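Local coordinates for protein dihydroorotase (Campylobacter jejuni subsp. jejuni, PDB 3PNU) that probably catalyses the reversible cyclization of N-carbamoyl-L-aspartate to dihydroorotate in de novo pyrimidine biosynthesis, using a pair of zinc ions, at residues 277-285 with 337-347. Sequence-based numbering, arbitrary orientation.
Sequences AGVFSAPVI and YEDKYNQVVPY
Phe280 and Tyr347 lead the contact between the loop entering helix 285-296 of the TIM barrel and a beta hairpin, strands 337-338 and 343-344, with the chain leaving it. One backbone hydrogen bond joins the segments: Tyr347 N donates to Phe280 O at 2.8 Å, with an N-H...O angle of 150°. Phe280 O also lies 3.6 Å from Pro346 CA, in a CA-H...O contact. The segment 277-285 begins at Ala277, predicted to bind substrate; Ala277 O accepts a weak hydrogen bond from His265 NE2. The hairpin turn has an Asx motif, Asn342 N donating to Asp339 OD2 at 2.7 Å.

Apolar packing flanks the bond between Tyr347 and Phe280. With CG anti to the backbone N (chi1 172°), the Phe280 ring reaches the hairpin, where Val344 CG1 sits 4.2 Å from its centroid, an off-centre CH-pi contact 29° from the ring normal. Pro346 CA meets the edge of that ring in its plane. The side chain of Phe280 also touches Leu49 of helix 40-51 and Pro264, and so packs against barrel elements as well as the hairpin. Pro283 lies against the phenol end of Tyr337, its CB 3.8 Å from Tyr337 CZ. Two valines grip Tyr347: Val284 CG2 touches the ring edge near its plane, 3.8 Å from Tyr347 CD2, whereas Val279 CG1 approaches obliquely, 3.4 Å from Tyr347 CD1.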
# COMPACT_ATOMS: atom_id res chain seq x y z
N ALA A 277 -5.96 4.93 -8.71
CA ALA A 277 -4.60 4.70 -9.18
C ALA A 277 -4.20 5.65 -10.29
O ALA A 277 -4.99 5.95 -11.18
CB ALA A 277 -4.45 3.24 -9.67
N GLY A 278 -2.96 6.13 -10.24
CA GLY A 278 -2.44 6.99 -11.27
C GLY A 278 -1.71 8.20 -10.75
O GLY A 278 -2.10 8.79 -9.75
N VAL A 279 -0.61 8.54 -11.43
CA VAL A 279 0.17 9.71 -11.14
C VAL A 279 0.06 10.57 -12.39
O VAL A 279 0.18 10.07 -13.51
CB VAL A 279 1.63 9.38 -10.91
CG1 VAL A 279 2.42 10.65 -10.73
CG2 VAL A 279 1.78 8.47 -9.70
N PHE A 280 -0.23 11.85 -12.22
CA PHE A 280 -0.34 12.78 -13.35
C PHE A 280 0.92 13.59 -13.34
O PHE A 280 0.99 14.63 -12.70
CB PHE A 280 -1.57 13.68 -13.22
CG PHE A 280 -1.64 14.78 -14.24
CD1 PHE A 280 -1.93 14.50 -15.57
CD2 PHE A 280 -1.42 16.10 -13.88
CE1 PHE A 280 -2.00 15.51 -16.52
CE2 PHE A 280 -1.49 17.12 -14.82
CZ PHE A 280 -1.78 16.82 -16.14
N SER A 281 1.92 13.08 -14.06
CA SER A 281 3.26 13.68 -14.11
C SER A 281 3.59 14.53 -15.35
O SER A 281 4.66 15.11 -15.43
CB SER A 281 4.28 12.54 -14.02
OG SER A 281 4.05 11.58 -15.05
N ALA A 282 2.67 14.60 -16.32
CA ALA A 282 2.91 15.33 -17.58
C ALA A 282 3.59 16.68 -17.41
O ALA A 282 4.65 16.92 -17.98
CB ALA A 282 1.62 15.49 -18.37
N PRO A 283 3.00 17.57 -16.61
CA PRO A 283 3.60 18.90 -16.46
C PRO A 283 5.00 18.98 -15.89
O PRO A 283 5.64 19.99 -16.05
CB PRO A 283 2.65 19.62 -15.48
CG PRO A 283 1.57 18.63 -15.13
CD PRO A 283 1.61 17.53 -16.11
N VAL A 284 5.49 17.94 -15.25
CA VAL A 284 6.79 18.05 -14.58
C VAL A 284 7.87 17.10 -15.07
O VAL A 284 8.99 17.11 -14.54
CB VAL A 284 6.58 17.87 -13.05
CG1 VAL A 284 5.70 19.00 -12.49
CG2 VAL A 284 5.92 16.50 -12.74
N ILE A 285 7.57 16.31 -16.10
CA ILE A 285 8.50 15.27 -16.60
C ILE A 285 9.89 15.74 -17.00
O ILE A 285 10.90 15.28 -16.47
CB ILE A 285 7.94 14.55 -17.84
CG1 ILE A 285 6.68 13.76 -17.49
CG2 ILE A 285 9.00 13.62 -18.43
CD1 ILE A 285 5.84 13.39 -18.68
N TYR A 337 -4.40 21.88 -11.69
CA TYR A 337 -4.52 22.43 -13.03
C TYR A 337 -6.02 22.49 -13.31
O TYR A 337 -6.63 21.51 -13.72
CB TYR A 337 -3.71 21.62 -14.05
CG TYR A 337 -2.20 21.88 -13.98
CD1 TYR A 337 -1.59 22.78 -14.85
CD2 TYR A 337 -1.40 21.23 -13.05
CE1 TYR A 337 -0.22 23.03 -14.79
CE2 TYR A 337 -0.03 21.47 -12.99
CZ TYR A 337 0.55 22.37 -13.87
OH TYR A 337 1.90 22.62 -13.81
N GLU A 338 -6.58 23.67 -13.07
CA GLU A 338 -8.03 23.92 -13.14
C GLU A 338 -8.61 24.37 -14.47
O GLU A 338 -7.92 24.67 -15.44
CB GLU A 338 -8.37 25.01 -12.11
CG GLU A 338 -8.20 24.60 -10.65
CD GLU A 338 -8.04 25.79 -9.70
OE1 GLU A 338 -7.11 26.60 -9.92
OE2 GLU A 338 -8.80 25.89 -8.72
N ASP A 339 -9.93 24.41 -14.45
CA ASP A 339 -10.74 24.93 -15.52
C ASP A 339 -12.22 24.85 -15.06
O ASP A 339 -12.52 24.64 -13.88
CB ASP A 339 -10.47 24.24 -16.89
CG ASP A 339 -11.15 22.90 -17.03
OD1 ASP A 339 -11.24 22.42 -18.18
OD2 ASP A 339 -11.62 22.33 -16.02
N LYS A 340 -13.11 25.03 -16.03
CA LYS A 340 -14.56 25.04 -15.86
C LYS A 340 -15.16 23.67 -15.50
O LYS A 340 -16.10 23.59 -14.70
CB LYS A 340 -15.12 25.53 -17.22
CG LYS A 340 -16.62 25.78 -17.39
CD LYS A 340 -16.85 26.18 -18.88
CE LYS A 340 -18.31 26.43 -19.28
NZ LYS A 340 -18.83 27.71 -18.72
N TYR A 341 -14.60 22.61 -16.07
CA TYR A 341 -15.16 21.25 -15.88
C TYR A 341 -14.45 20.30 -14.90
O TYR A 341 -15.10 19.46 -14.26
CB TYR A 341 -15.24 20.58 -17.26
CG TYR A 341 -15.92 21.43 -18.32
CD1 TYR A 341 -17.30 21.38 -18.50
CD2 TYR A 341 -15.18 22.28 -19.14
CE1 TYR A 341 -17.93 22.16 -19.47
CE2 TYR A 341 -15.80 23.07 -20.12
CZ TYR A 341 -17.18 23.00 -20.28
OH TYR A 341 -17.81 23.77 -21.23
N ASN A 342 -13.13 20.42 -14.78
CA ASN A 342 -12.33 19.52 -13.92
C ASN A 342 -11.19 20.23 -13.19
O ASN A 342 -10.88 21.39 -13.46
CB ASN A 342 -11.73 18.37 -14.77
CG ASN A 342 -12.79 17.37 -15.25
OD1 ASN A 342 -13.38 16.65 -14.46
ND2 ASN A 342 -12.98 17.29 -16.57
N GLN A 343 -10.58 19.52 -12.26
CA GLN A 343 -9.45 20.02 -11.50
C GLN A 343 -8.61 18.80 -11.13
O GLN A 343 -9.11 17.85 -10.55
CB GLN A 343 -9.90 20.83 -10.28
CG GLN A 343 -10.89 20.11 -9.38
CD GLN A 343 -11.54 21.04 -8.36
OE1 GLN A 343 -11.38 22.26 -8.42
NE2 GLN A 343 -12.28 20.46 -7.42
N VAL A 344 -7.34 18.84 -11.51
CA VAL A 344 -6.44 17.71 -11.32
C VAL A 344 -5.23 18.09 -10.50
O VAL A 344 -4.69 19.18 -10.65
CB VAL A 344 -5.95 17.21 -12.69
CG1 VAL A 344 -4.95 16.09 -12.52
CG2 VAL A 344 -7.15 16.75 -13.55
N VAL A 345 -4.81 17.18 -9.62
CA VAL A 345 -3.64 17.38 -8.78
C VAL A 345 -2.45 16.79 -9.52
O VAL A 345 -2.46 15.61 -9.86
CB VAL A 345 -3.77 16.69 -7.40
CG1 VAL A 345 -2.55 17.03 -6.54
CG2 VAL A 345 -5.07 17.10 -6.68
N PRO A 346 -1.43 17.60 -9.76
CA PRO A 346 -0.26 17.10 -10.47
C PRO A 346 0.73 16.45 -9.55
O PRO A 346 0.66 16.62 -8.34
CB PRO A 346 0.37 18.39 -11.01
CG PRO A 346 0.11 19.36 -9.93
CD PRO A 346 -1.28 19.01 -9.38
N TYR A 347 1.66 15.70 -10.15
CA TYR A 347 2.73 15.02 -9.46
C TYR A 347 3.69 16.10 -9.00
O TYR A 347 3.78 17.16 -9.63
CB TYR A 347 3.43 14.04 -10.41
CG TYR A 347 4.65 13.33 -9.84
CD1 TYR A 347 4.53 12.48 -8.75
CD2 TYR A 347 5.90 13.47 -10.40
CE1 TYR A 347 5.63 11.82 -8.22
CE2 TYR A 347 7.02 12.80 -9.88
CZ TYR A 347 6.86 11.97 -8.78
OH TYR A 347 7.93 11.31 -8.23